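Local coordinates for extracellular solute-binding protein family 1 (Alicyclobacillus acidocaldarius subsp. acidocaldarius, PDB 4OVJ) that probably binds a small solute outside the cell and delivers it to an ABC-type importer, at residues 386-389 against 390-394; 238-241 against 242-246; 371-374 against 375-379. One frame throughout, in Å; residues are numbered along the deposited sequence. Where two conformers were deposited one is given.

Contact 1 of 3, residues 386-389 against 390-394; sequences NMVQ and AVQYG
Q389 and Y393 meet side by side, one helical turn apart. In one of the two conformers of Q389, its amide NE2 gives a hydrogen bond to Y393 OH at 3.0 Å, and the hydroxyl lies nearly in the amide plane. This conformer reaches it because CG is anti to the backbone N (chi1 -178°) and the chain beyond stays extended. The same CG lies over one face of the Y393 ring, offset toward the rim, 4.0 Å from its centroid in a CH-pi contact. Amide and ring planes are turned 53° apart.

The backbone acceptors are used in order. O of N386, M387, V388 and Q389 takes the N-H of A390, V391, Q392 and Y393 respectively. The shortest of these bonds is Q392 N to V388 O, 2.8 Å. G394 N then turns back to V391 O at 3.1 Å. N386 OD1 is satisfied by Q382, within the same helix.

Q392 CG packs on V388 O, and its NE2 passes 3.4 Å from V388 CG1. NE2 also makes weak hydrogen bonds to D181 and E183. On the buried side M387 SE touches V391 CG2 at 3.7 Å, where L214 and L218 of helix 211-226 and F405 of helix 398-414 cover the selenomethionine.

Positive phi at G394 (82°) and the bonds back into the last turn make this a Schellman motif, closing helix 377-392.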
loop_
_atom_site.group_PDB
_atom_site.type_symbol
_atom_site.label_atom_id
_atom_site.label_comp_id
_atom_site.label_asym_id
_atom_site.label_seq_id
_atom_site.Cartn_x
_atom_site.Cartn_y
_atom_site.Cartn_z
ATOM N N ASN A 386 -11.751 3.331 17.474
ATOM C CA ASN A 386 -12.531 3.813 18.615
ATOM C C ASN A 386 -11.919 3.344 19.941
ATOM O O ASN A 386 -11.865 4.099 20.919
ATOM C CB ASN A 386 -13.984 3.359 18.489
ATOM C CG ASN A 386 -14.720 4.046 17.343
ATOM O OD1 ASN A 386 -14.248 5.024 16.775
ATOM N ND2 ASN A 386 -15.885 3.531 17.005
HETATM N N MSE A 387 -11.425 2.105 19.964
HETATM C CA MSE A 387 -10.758 1.582 21.159
HETATM C C MSE A 387 -9.478 2.336 21.406
HETATM O O MSE A 387 -9.173 2.695 22.545
HETATM C CB MSE A 387 -10.507 0.090 21.023
HETATM C CG MSE A 387 -9.869 -0.483 22.276
HETATM SE SE MSE A 387 -7.891 -0.412 22.143
HETATM C CE MSE A 387 -7.712 -1.750 20.755
ATOM N N VAL A 388 -8.711 2.578 20.350
ATOM C CA VAL A 388 -7.456 3.315 20.476
ATOM C C VAL A 388 -7.732 4.697 21.048
ATOM O O VAL A 388 -7.035 5.150 21.951
ATOM C CB VAL A 388 -6.718 3.422 19.125
ATOM C CG1 VAL A 388 -5.631 4.492 19.170
ATOM C CG2 VAL A 388 -6.133 2.068 18.762
ATOM N N GLN A 389 -8.761 5.355 20.524
ATOM C CA GLN A 389 -9.159 6.672 21.012
ATOM C C GLN A 389 -9.532 6.631 22.503
ATOM O O GLN A 389 -9.124 7.507 23.261
ATOM C CB GLN A 389 -10.313 7.213 20.160
ATOM C CG GLN A 389 -10.804 8.600 20.537
ATOM C CD GLN A 389 -11.876 9.101 19.585
ATOM O OE1 GLN A 389 -12.446 8.329 18.811
ATOM N NE2 GLN A 389 -12.152 10.395 19.631
ATOM N N ALA A 390 -10.279 5.605 22.922
ATOM C CA ALA A 390 -10.636 5.426 24.348
ATOM C C ALA A 390 -9.420 5.241 25.244
ATOM O O ALA A 390 -9.362 5.787 26.341
ATOM C CB ALA A 390 -11.591 4.251 24.526
ATOM N N VAL A 391 -8.439 4.482 24.761
ATOM C CA VAL A 391 -7.194 4.297 25.480
ATOM C C VAL A 391 -6.410 5.617 25.540
ATOM O O VAL A 391 -5.882 5.960 26.584
ATOM C CB VAL A 391 -6.348 3.173 24.845
ATOM C CG1 VAL A 391 -4.968 3.100 25.480
ATOM C CG2 VAL A 391 -7.074 1.845 24.993
ATOM N N GLN A 392 -6.352 6.346 24.426
ATOM C CA GLN A 392 -5.623 7.630 24.356
ATOM C C GLN A 392 -6.243 8.671 25.272
ATOM O O GLN A 392 -5.549 9.512 25.838
ATOM C CB GLN A 392 -5.614 8.164 22.929
ATOM C CG GLN A 392 -4.696 7.425 21.979
ATOM C CD GLN A 392 -4.957 7.724 20.509
ATOM O OE1 GLN A 392 -6.019 8.241 20.126
ATOM N NE2 GLN A 392 -3.993 7.377 19.666
ATOM N N TYR A 393 -7.562 8.613 25.404
ATOM C CA TYR A 393 -8.296 9.515 26.289
ATOM C C TYR A 393 -8.190 9.122 27.764
ATOM O O TYR A 393 -8.563 9.902 28.636
ATOM C CB TYR A 393 -9.777 9.514 25.915
ATOM C CG TYR A 393 -10.201 10.333 24.722
ATOM C CD1 TYR A 393 -9.403 11.344 24.186
ATOM C CD2 TYR A 393 -11.454 10.134 24.168
ATOM C CE1 TYR A 393 -9.850 12.110 23.120
ATOM C CE2 TYR A 393 -11.906 10.888 23.104
ATOM C CZ TYR A 393 -11.099 11.878 22.586
ATOM O OH TYR A 393 -11.554 12.619 21.530
ATOM N N GLY A 394 -7.718 7.913 28.045
ATOM C CA GLY A 394 -7.605 7.428 29.410
ATOM C C GLY A 394 -8.915 6.881 29.942
ATOM O O GLY A 394 -9.065 6.689 31.147
#

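Contact 2 of 3, residues 238-241 against 242-246; sequences LIKQ and TADPT
Between Q241 and D244 the backbone makes a type II beta turn, with D244 N bonded to Q241 O at 3.1 Å and approaching from above the carbonyl plane. The chain then curls back, and T246 comes to lie beside I239 and K240.

T246 OG1 is the meeting point. T246 OG1 accepts from K240 N at 2.9 Å in an almost straight bond (177°). OG1 of T246 also donates to D244 OD2 at 2.8 Å. A chi1 of 58° sets OG1 between the backbone N and the carbonyl carbon of T246, facing both partners. CG2 stays near L238 O and K240 CE.

D244 OD2 accepts T246 N at 3.0 Å as well. The two T246 donors reach this oxygen on its anti side, from opposite faces of the carboxylate plane. A water completes the grip, donating to OD2 and accepting from K240 NZ. The lysine and the carboxylate are too far apart for a salt bridge, with K240 NZ 4.6 Å from D244 OD2. The extended K240 chain instead lays its CD 3.8 Å from D244 OD2.

An alanine in place of T246 would probably leave K240 N without its acceptor and D244 OD2 with one donor fewer, letting the carboxylate turn more easily.

Outside the segment, T242 OG1 bonds to E257 of strand 256-260, and A243 rests on helix 263-269. The bond from T246 N to D244 OD2 defines an Asx turn that starts at D244, the last residue of the beta turn in this surface loop.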
loop_
_atom_site.group_PDB
_atom_site.type_symbol
_atom_site.label_atom_id
_atom_site.label_comp_id
_atom_site.label_asym_id
_atom_site.label_seq_id
_atom_site.Cartn_x
_atom_site.Cartn_y
_atom_site.Cartn_z
ATOM N N LEU A 238 -8.592 15.089 16.646
ATOM C CA LEU A 238 -8.938 16.116 15.658
ATOM C C LEU A 238 -8.441 15.788 14.257
ATOM O O LEU A 238 -8.860 16.403 13.294
ATOM C CB LEU A 238 -8.336 17.463 16.069
ATOM C CG LEU A 238 -8.745 18.018 17.427
ATOM C CD1 LEU A 238 -7.833 19.157 17.856
ATOM C CD2 LEU A 238 -10.182 18.471 17.380
ATOM N N ILE A 239 -7.528 14.835 14.128
ATOM C CA ILE A 239 -6.933 14.564 12.827
ATOM C C ILE A 239 -7.925 13.851 11.915
ATOM O O ILE A 239 -8.347 12.738 12.214
ATOM C CB ILE A 239 -5.675 13.692 12.949
ATOM C CG1 ILE A 239 -4.636 14.355 13.847
ATOM C CG2 ILE A 239 -5.073 13.439 11.570
ATOM C CD1 ILE A 239 -3.491 13.426 14.225
ATOM N N LYS A 240 -8.264 14.477 10.795
ATOM C CA LYS A 240 -9.195 13.879 9.823
ATOM C C LYS A 240 -8.513 12.865 8.908
ATOM O O LYS A 240 -9.035 11.796 8.673
ATOM C CB LYS A 240 -9.859 14.978 8.996
ATOM C CG LYS A 240 -10.710 15.923 9.826
ATOM C CD LYS A 240 -11.305 17.026 8.961
ATOM C CE LYS A 240 -11.866 18.190 9.782
ATOM N NZ LYS A 240 -12.011 19.362 8.887
ATOM N N GLN A 241 -7.351 13.220 8.381
ATOM C CA GLN A 241 -6.587 12.346 7.490
ATOM C C GLN A 241 -5.144 12.797 7.530
ATOM O O GLN A 241 -4.859 13.962 7.786
ATOM C CB GLN A 241 -7.128 12.447 6.052
ATOM C CG GLN A 241 -6.471 11.511 5.032
ATOM C CD GLN A 241 -6.955 10.077 5.150
ATOM O OE1 GLN A 241 -6.185 9.168 5.482
ATOM N NE2 GLN A 241 -8.245 9.864 4.883
ATOM N N THR A 242 -4.222 11.884 7.257
ATOM C CA THR A 242 -2.847 12.274 7.025
ATOM C C THR A 242 -2.783 13.363 5.958
ATOM O O THR A 242 -3.459 13.276 4.923
ATOM C CB THR A 242 -2.016 11.058 6.578
ATOM O OG1 THR A 242 -1.963 10.134 7.658
ATOM C CG2 THR A 242 -0.612 11.452 6.181
ATOM N N ALA A 243 -1.972 14.380 6.226
ATOM C CA ALA A 243 -1.695 15.466 5.292
ATOM C C ALA A 243 -2.832 16.490 5.178
ATOM O O ALA A 243 -2.688 17.479 4.470
ATOM C CB ALA A 243 -1.300 14.921 3.924
ATOM N N ASP A 244 -3.927 16.269 5.914
ATOM C CA ASP A 244 -5.014 17.248 6.066
ATOM C C ASP A 244 -4.482 18.417 6.885
ATOM O O ASP A 244 -3.541 18.245 7.655
ATOM C CB ASP A 244 -6.176 16.585 6.841
ATOM C CG ASP A 244 -7.454 17.400 6.832
ATOM O OD1 ASP A 244 -8.158 17.362 5.797
ATOM O OD2 ASP A 244 -7.766 18.068 7.864
ATOM N N PRO A 245 -5.100 19.605 6.773
ATOM C CA PRO A 245 -4.714 20.695 7.692
ATOM C C PRO A 245 -4.802 20.368 9.192
ATOM O O PRO A 245 -4.126 20.999 9.976
ATOM C CB PRO A 245 -5.700 21.806 7.344
ATOM C CG PRO A 245 -6.043 21.566 5.919
ATOM C CD PRO A 245 -6.066 20.070 5.759
ATOM N N THR A 246 -5.612 19.380 9.576
ATOM C CA THR A 246 -5.701 18.942 10.967
ATOM C C THR A 246 -4.559 18.025 11.440
ATOM O O THR A 246 -4.509 17.672 12.610
ATOM C CB THR A 246 -7.013 18.189 11.217
ATOM O OG1 THR A 246 -7.087 17.062 10.343
ATOM C CG2 THR A 246 -8.199 19.106 10.986
HETATM O O HOH W 1 -9.667 20.111 7.724
#

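Contact 3 of 3, residues 371-374 against 375-379; sequences PPPP and QHDKE
P373 and D377 pack against each other across a type I beta turn, P374 to D377, that leads into helix 377-392. P373 CB lies 3.8 Å from D377 CB, and the two side chains meet at a slant. P373 CG also comes near the carboxylate carbon of D377. The turn is closed by D377 N, which bonds to P374 O at 3.2 Å from above the carbonyl plane. H376, just before the helix, occupies the N-cap position.

The next shell fixes the aspartate. Its CG is anti to the backbone N (chi1 -177°), which places the carboxylate beside the P373 ring. OD1 accepts hydrogen bonds from W185 NE1 and from the hydroxyl of Y200, a residue that also touches P373 and P374. This polar end is therefore held by residues far away in sequence.

Farther out, helix 398-414 covers the turn, with L413 packing on P374 and L412 on H376. The prolines lead up to the turn, and the last of them, P374, supplies the oxygen that closes it. That oxygen is also close to the aspartate side chain: D377 CB sits 3.4 Å from P374 O.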
loop_
_atom_site.group_PDB
_atom_site.type_symbol
_atom_site.label_atom_id
_atom_site.label_comp_id
_atom_site.label_asym_id
_atom_site.label_seq_id
_atom_site.Cartn_x
_atom_site.Cartn_y
_atom_site.Cartn_z
ATOM N N PRO A 371 -3.075 -12.373 3.367
ATOM C CA PRO A 371 -4.239 -12.613 2.513
ATOM C C PRO A 371 -5.318 -11.530 2.644
ATOM O O PRO A 371 -5.355 -10.805 3.657
ATOM C CB PRO A 371 -4.779 -13.956 3.019
ATOM C CG PRO A 371 -3.620 -14.612 3.684
ATOM C CD PRO A 371 -2.765 -13.525 4.235
ATOM N N PRO A 372 -6.200 -11.411 1.634
ATOM C CA PRO A 372 -7.236 -10.381 1.696
ATOM C C PRO A 372 -8.084 -10.553 2.958
ATOM O O PRO A 372 -8.288 -11.682 3.404
ATOM C CB PRO A 372 -8.062 -10.630 0.422
ATOM C CG PRO A 372 -7.154 -11.393 -0.481
ATOM C CD PRO A 372 -6.338 -12.255 0.434
ATOM N N PRO A 373 -8.539 -9.444 3.555
ATOM C CA PRO A 373 -9.283 -9.533 4.803
ATOM C C PRO A 373 -10.718 -9.996 4.620
ATOM O O PRO A 373 -11.244 -9.934 3.504
ATOM C CB PRO A 373 -9.285 -8.089 5.313
ATOM C CG PRO A 373 -9.201 -7.265 4.090
ATOM C CD PRO A 373 -8.311 -8.045 3.153
ATOM N N PRO A 374 -11.355 -10.441 5.718
ATOM C CA PRO A 374 -12.786 -10.781 5.705
ATOM C C PRO A 374 -13.672 -9.551 5.514
ATOM O O PRO A 374 -13.204 -8.420 5.637
ATOM C CB PRO A 374 -13.011 -11.401 7.078
ATOM C CG PRO A 374 -11.970 -10.775 7.951
ATOM C CD PRO A 374 -10.778 -10.515 7.076
ATOM N N GLN A 375 -14.951 -9.801 5.239
ATOM C CA GLN A 375 -15.921 -8.762 4.877
ATOM C C GLN A 375 -16.120 -7.688 5.948
ATOM O O GLN A 375 -16.403 -6.532 5.628
ATOM C CB GLN A 375 -17.273 -9.409 4.549
ATOM C CG GLN A 375 -17.962 -10.058 5.739
ATOM C CD GLN A 375 -19.319 -10.637 5.388
ATOM O OE1 GLN A 375 -19.884 -10.338 4.339
ATOM N NE2 GLN A 375 -19.849 -11.472 6.270
ATOM N N HIS A 376 -15.959 -8.072 7.210
ATOM C CA HIS A 376 -16.175 -7.161 8.346
ATOM C C HIS A 376 -14.984 -6.230 8.643
ATOM O O HIS A 376 -15.012 -5.505 9.635
ATOM C CB HIS A 376 -16.515 -7.967 9.610
ATOM C CG HIS A 376 -17.814 -8.714 9.529
ATOM N ND1 HIS A 376 -19.012 -8.096 9.240
ATOM C CD2 HIS A 376 -18.102 -10.024 9.719
ATOM C CE1 HIS A 376 -19.981 -8.995 9.242
ATOM N NE2 HIS A 376 -19.455 -10.174 9.533
ATOM N N ASP A 377 -13.948 -6.239 7.805
ATOM C CA ASP A 377 -12.731 -5.454 8.074
ATOM C C ASP A 377 -12.966 -3.967 8.308
ATOM O O ASP A 377 -12.355 -3.383 9.202
ATOM C CB ASP A 377 -11.707 -5.626 6.947
ATOM C CG ASP A 377 -10.401 -4.891 7.223
ATOM O OD1 ASP A 377 -9.655 -5.288 8.140
ATOM O OD2 ASP A 377 -10.131 -3.891 6.533
ATOM N N LYS A 378 -13.835 -3.352 7.502
ATOM C CA LYS A 378 -14.107 -1.926 7.634
ATOM C C LYS A 378 -14.667 -1.592 9.026
ATOM O O LYS A 378 -14.202 -0.653 9.674
ATOM C CB LYS A 378 -15.049 -1.451 6.523
ATOM C CG LYS A 378 -15.183 0.061 6.444
ATOM C CD LYS A 378 -15.681 0.514 5.075
ATOM C CE LYS A 378 -15.775 2.031 4.984
ATOM N NZ LYS A 378 -16.915 2.570 5.778
ATOM N N GLU A 379 -15.634 -2.381 9.489
ATOM C CA GLU A 379 -16.224 -2.195 10.818
ATOM C C GLU A 379 -15.199 -2.438 11.919
ATOM O O GLU A 379 -15.103 -1.660 12.865
ATOM C CB GLU A 379 -17.435 -3.117 11.021
ATOM C CG GLU A 379 -18.078 -2.956 12.395
ATOM C CD GLU A 379 -19.433 -3.632 12.539
ATOM O OE1 GLU A 379 -19.902 -4.289 11.583
ATOM O OE2 GLU A 379 -20.033 -3.501 13.632
#

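Contacts 1 and 3 belong to the same helix, 377-392. Contact 3 leads into its start and contact 1 closes its other end, with centres about 22 Å apart. Helix 398-414 packs on both, through F405 and P398 at contact 1 and L412 and L413 at contact 3. Contact 2 comes earlier in the chain, in the loop between helix 233-236 and strand 256-260. Its centre is about 18 Å from that of contact 1 and about 24 Å from that of contact 3. Helix 233-236, just before that loop, touches Q392 and Y393 of contact 1. A sulfate, probably from the crystallisation liquor, lies about 5 Å from the T242 side chain.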